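Local coordinates for protein ABC sugar (Ribose) transporter, periplasmic substrate-binding subunit (Rhodobacter sphaeroides, PDB 3L49) that probably binds a sugar in the periplasm, as the substrate-binding subunit of an ABC transporter of the ribose type, at residues 141-146 against 222-227; 15-20 against 199-204; 49-54 against 72-77; 81-84 against 88-91. All blocks are in the same frame, centred on the assembly; numbering follows the deposited sequence.

Contact 1 of 4, residues 141-146 against 222-227; sequences KIRYDQ and GVDGSP
Val223, where the chain turns a corner as it leaves strand 219-222, meets the guanidinium of Arg143 on helix 138-152. Its CG1 methyl lies 3.5 Å above the plane of that group and over its centre, with CZ of Arg143 as the nearest atom at 3.6 Å. The other methyl, CG2, reaches back along the arginine chain to CD of Arg143 at 4.1 Å. CG of Arg143 stands opposite its carbonyl carbon (chi1 -76°), and from there the chain runs extended to NE, carrying the flat end from the helix across to the corner. This is a worked case of how type I periplasmic binding proteins line their cleft: loops at the carboxyl ends of the strands and helices beside them supply polar groups, and here CG1 of Val223 lies against one face of such a group. Asn107 accepts a hydrogen bond from NE of Arg143, Cys198, disulfide-bonded to Cys140, offers its carbonyl to NH1 in a weak one, and NH1 also hydrogen-bonds an unidentified ligand, probably from the crystallisation liquor. Next along, Asp224 brings OD1 to 4.4 Å from NH2 of Arg143, well out of the guanidinium plane; opposite charges sit near each other without an N-H aimed at the oxygen. Gly225 follows with a positive phi of 93°, at which a side chain would be jammed against the carbonyl oxygen of Asp224. Ser226 then takes the N-cap position of helix 227-234, which Pro227 begins, and the backbone N of Ser226 is probably hydrogen-bonded to OD2 of Asp200.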
loop_
_atom_site.group_PDB
_atom_site.type_symbol
_atom_site.label_atom_id
_atom_site.label_comp_id
_atom_site.label_asym_id
_atom_site.label_seq_id
_atom_site.Cartn_x
_atom_site.Cartn_y
_atom_site.Cartn_z
ATOM N N LYS A 141 0.566 8.550 0.356
ATOM C CA LYS A 141 0.362 10.002 0.333
ATOM C C LYS A 141 -1.120 10.311 0.502
ATOM O O LYS A 141 -1.489 11.174 1.302
ATOM C CB LYS A 141 0.886 10.575 -0.991
ATOM C CG LYS A 141 1.101 12.081 -1.034
ATOM C CD LYS A 141 -0.023 12.804 -1.750
ATOM C CE LYS A 141 0.330 14.255 -1.998
ATOM N NZ LYS A 141 1.268 14.377 -3.147
ATOM N N ILE A 142 -1.960 9.584 -0.242
ATOM C CA ILE A 142 -3.410 9.735 -0.167
ATOM C C ILE A 142 -3.917 9.301 1.207
ATOM O O ILE A 142 -4.642 10.050 1.866
ATOM C CB ILE A 142 -4.142 8.944 -1.282
ATOM C CG1 ILE A 142 -3.707 9.429 -2.676
ATOM C CG2 ILE A 142 -5.658 9.067 -1.115
ATOM C CD1 ILE A 142 -4.032 8.433 -3.824
ATOM N N ARG A 143 -3.505 8.109 1.648
ATOM C CA ARG A 143 -3.923 7.571 2.946
ATOM C C ARG A 143 -3.571 8.488 4.121
ATOM O O ARG A 143 -4.370 8.664 5.034
ATOM C CB ARG A 143 -3.349 6.174 3.165
ATOM C CG ARG A 143 -4.047 5.078 2.378
ATOM C CD ARG A 143 -3.113 3.899 2.212
ATOM N NE ARG A 143 -3.520 2.978 1.155
ATOM C CZ ARG A 143 -2.774 1.968 0.725
ATOM N NH1 ARG A 143 -1.581 1.756 1.262
ATOM N NH2 ARG A 143 -3.222 1.155 -0.234
ATOM N N TYR A 144 -2.385 9.088 4.076
ATOM C CA TYR A 144 -1.974 10.047 5.097
ATOM C C TYR A 144 -2.761 11.351 5.027
ATOM O O TYR A 144 -3.197 11.857 6.064
ATOM C CB TYR A 144 -0.472 10.326 5.011
ATOM C CG TYR A 144 0.014 11.328 6.030
ATOM C CD1 TYR A 144 0.297 10.933 7.342
ATOM C CD2 TYR A 144 0.183 12.676 5.690
ATOM C CE1 TYR A 144 0.738 11.854 8.287
ATOM C CE2 TYR A 144 0.627 13.601 6.622
ATOM C CZ TYR A 144 0.896 13.181 7.915
ATOM O OH TYR A 144 1.329 14.086 8.836
ATOM N N ASP A 145 -2.926 11.893 3.817
ATOM C CA ASP A 145 -3.654 13.157 3.620
ATOM C C ASP A 145 -5.094 13.116 4.136
ATOM O O ASP A 145 -5.558 14.071 4.774
ATOM C CB ASP A 145 -3.657 13.576 2.147
ATOM C CG ASP A 145 -2.332 14.189 1.698
ATOM O OD1 ASP A 145 -2.108 14.279 0.471
ATOM O OD2 ASP A 145 -1.514 14.581 2.556
ATOM N N GLN A 146 -5.780 12.004 3.863
ATOM C CA GLN A 146 -7.174 11.816 4.270
ATOM C C GLN A 146 -7.306 11.719 5.772
ATOM O O GLN A 146 -8.247 12.258 6.341
ATOM C CB GLN A 146 -7.785 10.572 3.609
ATOM C CG GLN A 146 -7.860 10.629 2.070
ATOM C CD GLN A 146 -8.924 11.602 1.561
ATOM O OE1 GLN A 146 -8.684 12.799 1.432
ATOM N NE2 GLN A 146 -10.097 11.080 1.263
ATOM N N GLY A 222 -4.431 0.066 10.282
ATOM C CA GLY A 222 -3.618 0.012 9.071
ATOM C C GLY A 222 -4.417 -0.428 7.870
ATOM O O GLY A 222 -5.634 -0.580 7.950
ATOM N N VAL A 223 -3.717 -0.648 6.761
ATOM C CA VAL A 223 -4.336 -0.909 5.466
ATOM C C VAL A 223 -3.646 -2.096 4.815
ATOM O O VAL A 223 -2.427 -2.169 4.855
ATOM C CB VAL A 223 -4.169 0.312 4.521
ATOM C CG1 VAL A 223 -4.549 -0.044 3.076
ATOM C CG2 VAL A 223 -4.963 1.529 5.011
ATOM N N ASP A 224 -4.437 -3.029 4.275
ATOM C CA ASP A 224 -4.039 -4.053 3.271
ATOM C C ASP A 224 -4.850 -5.316 3.412
ATOM O O ASP A 224 -5.375 -5.827 2.431
ATOM C CB ASP A 224 -2.548 -4.425 3.273
ATOM C CG ASP A 224 -1.718 -3.513 2.393
ATOM O OD1 ASP A 224 -2.303 -2.604 1.771
ATOM O OD2 ASP A 224 -0.483 -3.692 2.348
ATOM N N GLY A 225 -4.941 -5.819 4.637
ATOM C CA GLY A 225 -5.623 -7.074 4.892
ATOM C C GLY A 225 -4.692 -8.275 4.877
ATOM O O GLY A 225 -5.099 -9.372 4.476
ATOM N N SER A 226 -3.447 -8.070 5.312
ATOM C CA SER A 226 -2.477 -9.160 5.476
ATOM C C SER A 226 -2.994 -10.123 6.544
ATOM O O SER A 226 -3.416 -9.671 7.616
ATOM C CB SER A 226 -1.090 -8.617 5.857
ATOM O OG SER A 226 -1.024 -8.259 7.229
ATOM N N PRO A 227 -2.982 -11.445 6.245
ATOM C CA PRO A 227 -3.608 -12.488 7.073
ATOM C C PRO A 227 -3.322 -12.395 8.574
ATOM O O PRO A 227 -4.228 -12.625 9.375
ATOM C CB PRO A 227 -3.033 -13.781 6.491
ATOM C CG PRO A 227 -2.819 -13.458 5.062
ATOM C CD PRO A 227 -2.352 -12.028 5.043
#

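Contact 2 of 4, residues 15-20 against 199-204; sequences TDHDWD and WDVPMI
His17, in one of its two deposited conformers, forms an edge-to-face pair with Trp199, the indole presenting its edge to one face of the imidazole; whether the pair persists in the other conformer is uncertain. The dense spot centres on CZ3 of Trp199, 3.6 Å above the centre of the His17 ring, with CE3 alongside, 4.0 Å from CE1 of His17. The planes meet at 55°, the centroid of the six-membered ring 5.0 Å from that of the imidazole. CB of Asp20, offset toward the rim, is a looser neighbour on the opposite face. Trp199 is itself held by a bond from NE1 to Asp166, by Phe134 and by CD of Pro202 over one of its faces. Were Trp199 cut back to an alanine, the imidazole would probably be freer to turn and Asp166 would lose its indole mate. Looser is the flank where CG2 of Val201 comes only to 4.3 Å from ND1 of His17, and exposed, poorly ordered Asp16 marks the solvent side. His17 precedes helix 18-33 as its N-cap residue, and its NE2 hydrogen-bonds the unidentified, probably crystallisation-derived ligand. The segments belong to opposite lobes, and with no hydrogen bond or salt bridge between them, lobe opening could probably break this touch cheaply.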
loop_
_atom_site.group_PDB
_atom_site.type_symbol
_atom_site.label_atom_id
_atom_site.label_comp_id
_atom_site.label_asym_id
_atom_site.label_seq_id
_atom_site.Cartn_x
_atom_site.Cartn_y
_atom_site.Cartn_z
ATOM N N THR A 15 8.521 -8.193 -3.772
ATOM C CA THR A 15 7.531 -9.233 -3.475
ATOM C C THR A 15 7.780 -9.686 -2.037
ATOM O O THR A 15 7.420 -10.802 -1.649
ATOM C CB THR A 15 7.635 -10.458 -4.428
ATOM O OG1 THR A 15 8.820 -11.207 -4.129
ATOM C CG2 THR A 15 7.647 -10.038 -5.898
ATOM N N ASP A 16 8.403 -8.793 -1.266
ATOM C CA ASP A 16 8.884 -9.053 0.092
ATOM C C ASP A 16 7.774 -9.448 1.069
ATOM O O ASP A 16 8.004 -10.258 1.968
ATOM C CB ASP A 16 9.626 -7.810 0.611
ATOM C CG ASP A 16 10.562 -8.112 1.770
ATOM O OD1 ASP A 16 11.502 -8.921 1.589
ATOM O OD2 ASP A 16 10.372 -7.515 2.857
ATOM N N HIS A 17 6.564 -8.971 0.853
ATOM C CA HIS A 17 5.427 -9.177 1.730
ATOM C C HIS A 17 4.268 -9.422 0.820
ATOM O O HIS A 17 4.165 -9.140 -0.353
ATOM C CB HIS A 17 5.108 -8.014 2.670
ATOM C CG HIS A 17 4.755 -6.747 1.960
ATOM N ND1 HIS A 17 3.452 -6.335 1.783
ATOM C CD2 HIS A 17 5.533 -5.803 1.379
ATOM C CE1 HIS A 17 3.443 -5.189 1.127
ATOM N NE2 HIS A 17 4.691 -4.844 0.870
ATOM N N ASP A 18 3.230 -9.763 1.565
ATOM C CA ASP A 18 2.064 -10.507 1.068
ATOM C C ASP A 18 1.250 -9.810 -0.027
ATOM O O ASP A 18 0.853 -10.421 -0.982
ATOM C CB ASP A 18 1.147 -10.856 2.236
ATOM C CG ASP A 18 0.083 -11.838 1.872
ATOM O OD1 ASP A 18 0.428 -12.967 1.501
ATOM O OD2 ASP A 18 -1.103 -11.504 1.968
ATOM N N TRP A 19 0.973 -8.544 0.159
ATOM C CA TRP A 19 0.182 -7.803 -0.778
ATOM C C TRP A 19 0.937 -7.734 -2.092
ATOM O O TRP A 19 0.396 -8.017 -3.131
ATOM C CB TRP A 19 -0.144 -6.406 -0.234
ATOM C CG TRP A 19 -1.163 -5.625 -0.997
ATOM C CD1 TRP A 19 -2.461 -5.442 -0.681
ATOM C CD2 TRP A 19 -0.951 -4.897 -2.196
ATOM N NE1 TRP A 19 -3.058 -4.658 -1.590
ATOM C CE2 TRP A 19 -2.151 -4.299 -2.532
ATOM C CE3 TRP A 19 0.150 -4.670 -3.001
ATOM C CZ2 TRP A 19 -2.285 -3.539 -3.632
ATOM C CZ3 TRP A 19 0.013 -3.919 -4.077
ATOM C CH2 TRP A 19 -1.191 -3.357 -4.400
ATOM N N ASP A 20 2.206 -7.383 -2.015
ATOM C CA ASP A 20 3.050 -7.241 -3.197
ATOM C C ASP A 20 3.168 -8.541 -3.971
ATOM O O ASP A 20 3.078 -8.535 -5.192
ATOM C CB ASP A 20 4.445 -6.759 -2.799
ATOM C CG ASP A 20 4.468 -5.299 -2.395
ATOM O OD1 ASP A 20 3.404 -4.751 -2.034
ATOM O OD2 ASP A 20 5.560 -4.699 -2.423
ATOM N N TRP A 199 -0.003 1.230 5.897
ATOM C CA TRP A 199 -0.022 -0.193 5.568
ATOM C C TRP A 199 0.069 -1.089 6.803
ATOM O O TRP A 199 0.462 -0.640 7.879
ATOM C CB TRP A 199 1.026 -0.551 4.493
ATOM C CG TRP A 199 2.471 -0.383 4.892
ATOM C CD1 TRP A 199 3.050 0.706 5.471
ATOM C CD2 TRP A 199 3.519 -1.335 4.699
ATOM N NE1 TRP A 199 4.384 0.483 5.676
ATOM C CE2 TRP A 199 4.704 -0.760 5.203
ATOM C CE3 TRP A 199 3.572 -2.620 4.151
ATOM C CZ2 TRP A 199 5.928 -1.428 5.183
ATOM C CZ3 TRP A 199 4.793 -3.283 4.125
ATOM C CH2 TRP A 199 5.948 -2.690 4.649
ATOM N N ASP A 200 -0.316 -2.350 6.604
ATOM C CA ASP A 200 -0.507 -3.396 7.628
ATOM C C ASP A 200 0.697 -3.806 8.450
ATOM O O ASP A 200 0.605 -3.974 9.670
ATOM C CB ASP A 200 -0.932 -4.687 6.923
ATOM C CG ASP A 200 -2.371 -4.995 7.103
ATOM O OD1 ASP A 200 -2.972 -4.452 8.047
ATOM O OD2 ASP A 200 -2.892 -5.791 6.303
ATOM N N VAL A 201 1.796 -4.040 7.736
ATOM C CA VAL A 201 2.961 -4.752 8.254
ATOM C C VAL A 201 3.582 -4.126 9.525
ATOM O O VAL A 201 3.763 -4.852 10.504
ATOM C CB VAL A 201 3.968 -5.112 7.100
ATOM C CG1 VAL A 201 5.213 -5.801 7.611
ATOM C CG2 VAL A 201 3.278 -6.007 6.067
ATOM N N PRO A 202 3.835 -2.791 9.549
ATOM C CA PRO A 202 4.301 -2.218 10.826
ATOM C C PRO A 202 3.300 -2.331 11.981
ATOM O O PRO A 202 3.704 -2.403 13.144
ATOM C CB PRO A 202 4.552 -0.736 10.490
ATOM C CG PRO A 202 3.779 -0.480 9.252
ATOM C CD PRO A 202 3.751 -1.761 8.493
ATOM N N MET A 203 2.008 -2.360 11.668
ATOM C CA MET A 203 0.988 -2.466 12.706
ATOM C C MET A 203 0.955 -3.846 13.351
ATOM O O MET A 203 0.498 -3.981 14.484
ATOM C CB MET A 203 -0.390 -2.021 12.187
ATOM C CG MET A 203 -0.490 -0.536 11.817
ATOM S SD MET A 203 -0.077 0.597 13.165
ATOM C CE MET A 203 1.662 0.922 12.913
ATOM N N ILE A 204 1.458 -4.857 12.636
ATOM C CA ILE A 204 1.640 -6.199 13.203
ATOM C C ILE A 204 2.628 -6.133 14.372
ATOM O O ILE A 204 2.363 -6.674 15.443
ATOM C CB ILE A 204 2.088 -7.235 12.138
ATOM C CG1 ILE A 204 0.983 -7.447 11.098
ATOM C CG2 ILE A 204 2.411 -8.587 12.786
ATOM C CD1 ILE A 204 1.483 -7.970 9.747
#

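Contact 3 of 4, residues 49-54 against 72-77; sequences TQVSQI and LDVLNP
Gln50 of helix 47-60 lays its side chain against Leu75 of helix 72-84, the two crossing at about a right angle. The chain leaves CB toward the other helix, CG pointing directly away from the backbone nitrogen (chi1 177°). CB itself keeps back from Leu75; CG is the first atom to touch, 3.9 Å from CD1 of Leu75. The amide carbon CD follows at 4.0 Å from the same CD1 methyl, the chain bending at chi2 on the way. At the tip, OE1 of Gln50 rests between both methyls, 3.9 Å from CD1 and 4.0 Å from CD2 of Leu75, while NE2 turns elsewhere to hydrogen-bond OG1 of Thr11 on strand 7-12. Both helices belong to the N-terminal lobe, a Rossmann-like layer in which they flank strand 64-68 in chain order and pack on one side of the sheet. Their segments run nearly parallel, crossing at -25° with axes 10.4 Å apart, a spacing bridged by the Gln50 chain and by apolar branches. Shortening Gln50 to an alanine is likely to open a gap beside the Leu75 methyls and leave the Thr11 hydroxyl without its amide mate. One turn on, Ile54 adds a second neighbour for Leu75: its CD1 lies 4.1 Å from CD1 of Leu75, so that methyl is shared between an amide chain and an isoleucine. Toward the outer side the packing thins, CG2 of Val51 standing 4.4 Å from CG1 of partly exposed Val74, with Trp78 also against Val51. Helix 72-84 is kinked at Pro77, whose nitrogen has no hydrogen to give to the turn before.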
loop_
_atom_site.group_PDB
_atom_site.type_symbol
_atom_site.label_atom_id
_atom_site.label_comp_id
_atom_site.label_asym_id
_atom_site.label_seq_id
_atom_site.Cartn_x
_atom_site.Cartn_y
_atom_site.Cartn_z
ATOM N N THR A 49 18.075 -0.987 -8.572
ATOM C CA THR A 49 17.775 -2.225 -9.301
ATOM C C THR A 49 16.589 -2.010 -10.233
ATOM O O THR A 49 16.672 -2.338 -11.429
ATOM C CB THR A 49 17.494 -3.412 -8.351
ATOM O OG1 THR A 49 18.633 -3.635 -7.520
ATOM C CG2 THR A 49 17.202 -4.703 -9.138
ATOM N N GLN A 50 15.511 -1.429 -9.689
ATOM C CA GLN A 50 14.290 -1.145 -10.458
ATOM C C GLN A 50 14.574 -0.298 -11.697
ATOM O O GLN A 50 14.090 -0.614 -12.789
ATOM C CB GLN A 50 13.213 -0.476 -9.592
ATOM C CG GLN A 50 11.955 -0.098 -10.389
ATOM C CD GLN A 50 10.673 -0.201 -9.596
ATOM O OE1 GLN A 50 10.568 0.334 -8.493
ATOM N NE2 GLN A 50 9.678 -0.885 -10.167
ATOM N N VAL A 51 15.356 0.768 -11.497
ATOM C CA VAL A 51 15.860 1.633 -12.564
ATOM C C VAL A 51 16.474 0.838 -13.727
ATOM O O VAL A 51 16.062 1.001 -14.880
ATOM C CB VAL A 51 16.883 2.655 -12.006
ATOM C CG1 VAL A 51 17.568 3.416 -13.135
ATOM C CG2 VAL A 51 16.202 3.624 -11.062
ATOM N N SER A 52 17.426 -0.042 -13.419
ATOM C CA SER A 52 18.057 -0.855 -14.453
ATOM C C SER A 52 17.109 -1.920 -15.009
ATOM O O SER A 52 17.201 -2.291 -16.183
ATOM C CB SER A 52 19.346 -1.493 -13.937
ATOM O OG SER A 52 19.072 -2.465 -12.948
ATOM N N GLN A 53 16.190 -2.397 -14.171
ATOM C CA GLN A 53 15.151 -3.317 -14.631
ATOM C C GLN A 53 14.198 -2.666 -15.629
ATOM O O GLN A 53 13.730 -3.321 -16.560
ATOM C CB GLN A 53 14.405 -3.913 -13.451
ATOM C CG GLN A 53 15.083 -5.146 -12.912
ATOM C CD GLN A 53 14.574 -5.548 -11.559
ATOM O OE1 GLN A 53 13.850 -4.799 -10.908
ATOM N NE2 GLN A 53 14.961 -6.737 -11.116
ATOM N N ILE A 54 13.937 -1.374 -15.444
ATOM C CA ILE A 54 13.219 -0.575 -16.436
ATOM C C ILE A 54 14.028 -0.453 -17.751
ATOM O O ILE A 54 13.484 -0.687 -18.845
ATOM C CB ILE A 54 12.814 0.815 -15.851
ATOM C CG1 ILE A 54 11.702 0.649 -14.804
ATOM C CG2 ILE A 54 12.364 1.769 -16.950
ATOM C CD1 ILE A 54 11.477 1.868 -13.920
ATOM N N LEU A 72 7.901 7.404 -6.577
ATOM C CA LEU A 72 7.556 8.117 -7.811
ATOM C C LEU A 72 8.670 9.063 -8.263
ATOM O O LEU A 72 9.006 9.107 -9.450
ATOM C CB LEU A 72 6.255 8.917 -7.622
ATOM C CG LEU A 72 5.176 8.990 -8.717
ATOM C CD1 LEU A 72 4.591 10.399 -8.778
ATOM C CD2 LEU A 72 5.661 8.560 -10.103
ATOM N N ASP A 73 9.232 9.805 -7.310
ATOM C CA ASP A 73 10.262 10.809 -7.588
ATOM C C ASP A 73 11.502 10.205 -8.238
ATOM O O ASP A 73 12.085 10.811 -9.138
ATOM C CB ASP A 73 10.624 11.606 -6.321
ATOM C CG ASP A 73 11.134 10.724 -5.177
ATOM O OD1 ASP A 73 10.753 9.533 -5.093
ATOM O OD2 ASP A 73 11.920 11.240 -4.349
ATOM N N VAL A 74 11.872 9.003 -7.797
ATOM C CA VAL A 74 12.984 8.261 -8.376
ATOM C C VAL A 74 12.615 7.761 -9.778
ATOM O O VAL A 74 13.408 7.880 -10.723
ATOM C CB VAL A 74 13.417 7.067 -7.473
ATOM C CG1 VAL A 74 14.714 6.440 -7.987
ATOM C CG2 VAL A 74 13.594 7.514 -6.022
ATOM N N LEU A 75 11.403 7.227 -9.901
ATOM C CA LEU A 75 10.933 6.607 -11.139
ATOM C C LEU A 75 10.642 7.578 -12.280
ATOM O O LEU A 75 10.889 7.240 -13.439
ATOM C CB LEU A 75 9.702 5.736 -10.862
ATOM C CG LEU A 75 9.826 4.222 -10.621
ATOM C CD1 LEU A 75 11.238 3.743 -10.259
ATOM C CD2 LEU A 75 8.815 3.799 -9.565
ATOM N N ASN A 76 10.135 8.769 -11.951
ATOM C CA ASN A 76 9.673 9.760 -12.953
ATOM C C ASN A 76 10.477 9.900 -14.265
ATOM O O ASN A 76 9.889 9.738 -15.346
ATOM C CB ASN A 76 9.421 11.138 -12.319
ATOM C CG ASN A 76 8.029 11.273 -11.744
ATOM O OD1 ASN A 76 7.051 10.788 -12.319
ATOM N ND2 ASN A 76 7.929 11.952 -10.603
ATOM N N PRO A 77 11.814 10.165 -14.183
ATOM C CA PRO A 77 12.572 10.301 -15.443
ATOM C C PRO A 77 12.639 9.012 -16.259
ATOM O O PRO A 77 12.794 9.067 -17.477
ATOM C CB PRO A 77 13.984 10.681 -14.978
ATOM C CG PRO A 77 13.827 11.145 -13.565
ATOM C CD PRO A 77 12.701 10.350 -13.011
#

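Contact 4 of 4, residues 81-84 against 88-91; sequences KIND and PLFT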
loop_
_atom_site.group_PDB
_atom_site.type_symbol
_atom_site.label_atom_id
_atom_site.label_comp_id
_atom_site.label_asym_id
_atom_site.label_seq_id
_atom_site.Cartn_x
_atom_site.Cartn_y
_atom_site.Cartn_z
ATOM N N LYS A 81 11.109 8.056 -20.018
ATOM C CA LYS A 81 11.838 7.330 -21.066
ATOM C C LYS A 81 11.074 6.134 -21.658
ATOM O O LYS A 81 11.283 5.801 -22.832
ATOM C CB LYS A 81 13.237 6.927 -20.594
ATOM C CG LYS A 81 14.268 8.054 -20.705
ATOM C CD LYS A 81 15.386 7.904 -19.679
ATOM C CE LYS A 81 16.258 9.158 -19.616
ATOM N NZ LYS A 81 16.868 9.361 -18.262
ATOM N N ILE A 82 10.196 5.504 -20.867
ATOM C CA ILE A 82 9.258 4.494 -21.403
ATOM C C ILE A 82 8.299 5.144 -22.413
ATOM O O ILE A 82 8.021 4.574 -23.482
ATOM C CB ILE A 82 8.455 3.753 -20.295
ATOM C CG1 ILE A 82 9.398 3.068 -19.308
ATOM C CG2 ILE A 82 7.516 2.691 -20.905
ATOM C CD1 ILE A 82 8.782 2.764 -17.947
ATOM N N ASN A 83 7.818 6.343 -22.076
ATOM C CA ASN A 83 6.970 7.124 -22.977
ATOM C C ASN A 83 7.744 7.533 -24.229
ATOM O O ASN A 83 7.201 7.483 -25.339
ATOM C CB ASN A 83 6.397 8.372 -22.281
ATOM C CG ASN A 83 5.527 8.043 -21.064
ATOM O OD1 ASN A 83 5.392 8.863 -20.155
ATOM N ND2 ASN A 83 4.928 6.857 -21.050
ATOM N N ASP A 84 9.012 7.915 -24.035
ATOM C CA ASP A 84 9.934 8.259 -25.127
ATOM C C ASP A 84 10.151 7.091 -26.075
ATOM O O ASP A 84 10.193 7.272 -27.289
ATOM C CB ASP A 84 11.292 8.724 -24.580
ATOM C CG ASP A 84 11.214 10.055 -23.842
ATOM O OD1 ASP A 84 12.259 10.497 -23.304
ATOM O OD2 ASP A 84 10.116 10.658 -23.787
ATOM N N PRO A 88 3.552 1.492 -24.243
ATOM C CA PRO A 88 2.388 1.736 -23.388
ATOM C C PRO A 88 2.663 1.403 -21.920
ATOM O O PRO A 88 3.161 0.318 -21.606
ATOM C CB PRO A 88 1.333 0.793 -23.964
ATOM C CG PRO A 88 1.747 0.568 -25.361
ATOM C CD PRO A 88 3.233 0.545 -25.328
ATOM N N LEU A 89 2.363 2.351 -21.038
ATOM C CA LEU A 89 2.641 2.196 -19.614
ATOM C C LEU A 89 1.359 2.103 -18.772
ATOM O O LEU A 89 0.441 2.907 -18.900
ATOM C CB LEU A 89 3.567 3.321 -19.117
ATOM C CG LEU A 89 3.988 3.400 -17.644
ATOM C CD1 LEU A 89 4.625 2.101 -17.124
ATOM C CD2 LEU A 89 4.919 4.585 -17.426
ATOM N N PHE A 90 1.321 1.086 -17.922
ATOM C CA PHE A 90 0.212 0.831 -17.022
ATOM C C PHE A 90 0.813 0.707 -15.640
ATOM O O PHE A 90 1.947 0.254 -15.497
ATOM C CB PHE A 90 -0.493 -0.464 -17.422
ATOM C CG PHE A 90 -1.226 -0.361 -18.719
ATOM C CD1 PHE A 90 -2.577 -0.034 -18.736
ATOM C CD2 PHE A 90 -0.568 -0.558 -19.932
ATOM C CE1 PHE A 90 -3.271 0.082 -19.935
ATOM C CE2 PHE A 90 -1.258 -0.445 -21.140
ATOM C CZ PHE A 90 -2.608 -0.120 -21.136
ATOM N N THR A 91 0.080 1.131 -14.620
ATOM C CA THR A 91 0.569 0.968 -13.255
ATOM C C THR A 91 -0.409 0.234 -12.361
ATOM O O THR A 91 -1.620 0.261 -12.596
ATOM C CB THR A 91 0.896 2.314 -12.572
ATOM O OG1 THR A 91 -0.255 3.164 -12.631
ATOM C CG2 THR A 91 2.095 3.009 -13.229
#
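The beta-alpha-beta unit made of strand 64-68, helix 72-84 and strand 89-92 shows in miniature how such a crossover is closed, the last turn of its helix folding back over the strand that follows after a short loop. Ile82 and Leu89 make the main contact, their CA atoms 7.2 Å apart. CD1 of Ile82 faces the forked end of Leu89 and is 4.3 Å from each methyl, CD1 and CD2, so that the isoleucine tip sits across the fork rather than lying against one branch. The Ile82 chain gets there with CG1 opposite its carbonyl carbon (chi1 -58°) and CD1 extended beyond it. Ile82 also touches Ile65 of strand 64-68 and Ile54 and Ile58 of helix 47-60, making this a piece of the hydrophobic layer between helices and sheet. Strand 89-92 runs parallel between strands 64-68 and 101-105; Phe90, next along, packs on Asn258 and Val259 of helix 248-263, which belongs to the layer on the other side of the sheet. At the edge of the patch the partly exposed Asn83 takes over. Its carboxamide oxygen OD1 is hydrogen-bonded to ND1 of His98, a residue that also touches Leu89, and with the amide held in this way ND2 of Asn83 stands 4.3 Å from CB of Leu89.

Overall arrangement
The four contacts fall into two pairs. Contacts 3 and 4 lie in the N-terminal lobe, their centres 12 Å apart; both use helix 72-84, and CG2 of Ile54 meets CD1 of Ile82 at 3.8 Å, making one core on one side of the sheet. Contacts 1 and 2, about 11 Å apart between centres, lie near the centre of the molecule, joined where Asp200 meets the turn at Ser226; their centres are about 22 to 27 Å from those of contacts 3 and 4. Along the sequence contacts 3 and 4 follow in series inside the span closed by contact 2, whose segments alternate with those of contact 1. Local packing thus builds a lobe, while long-range contacts line the cleft between the lobes, where the sugar probably binds.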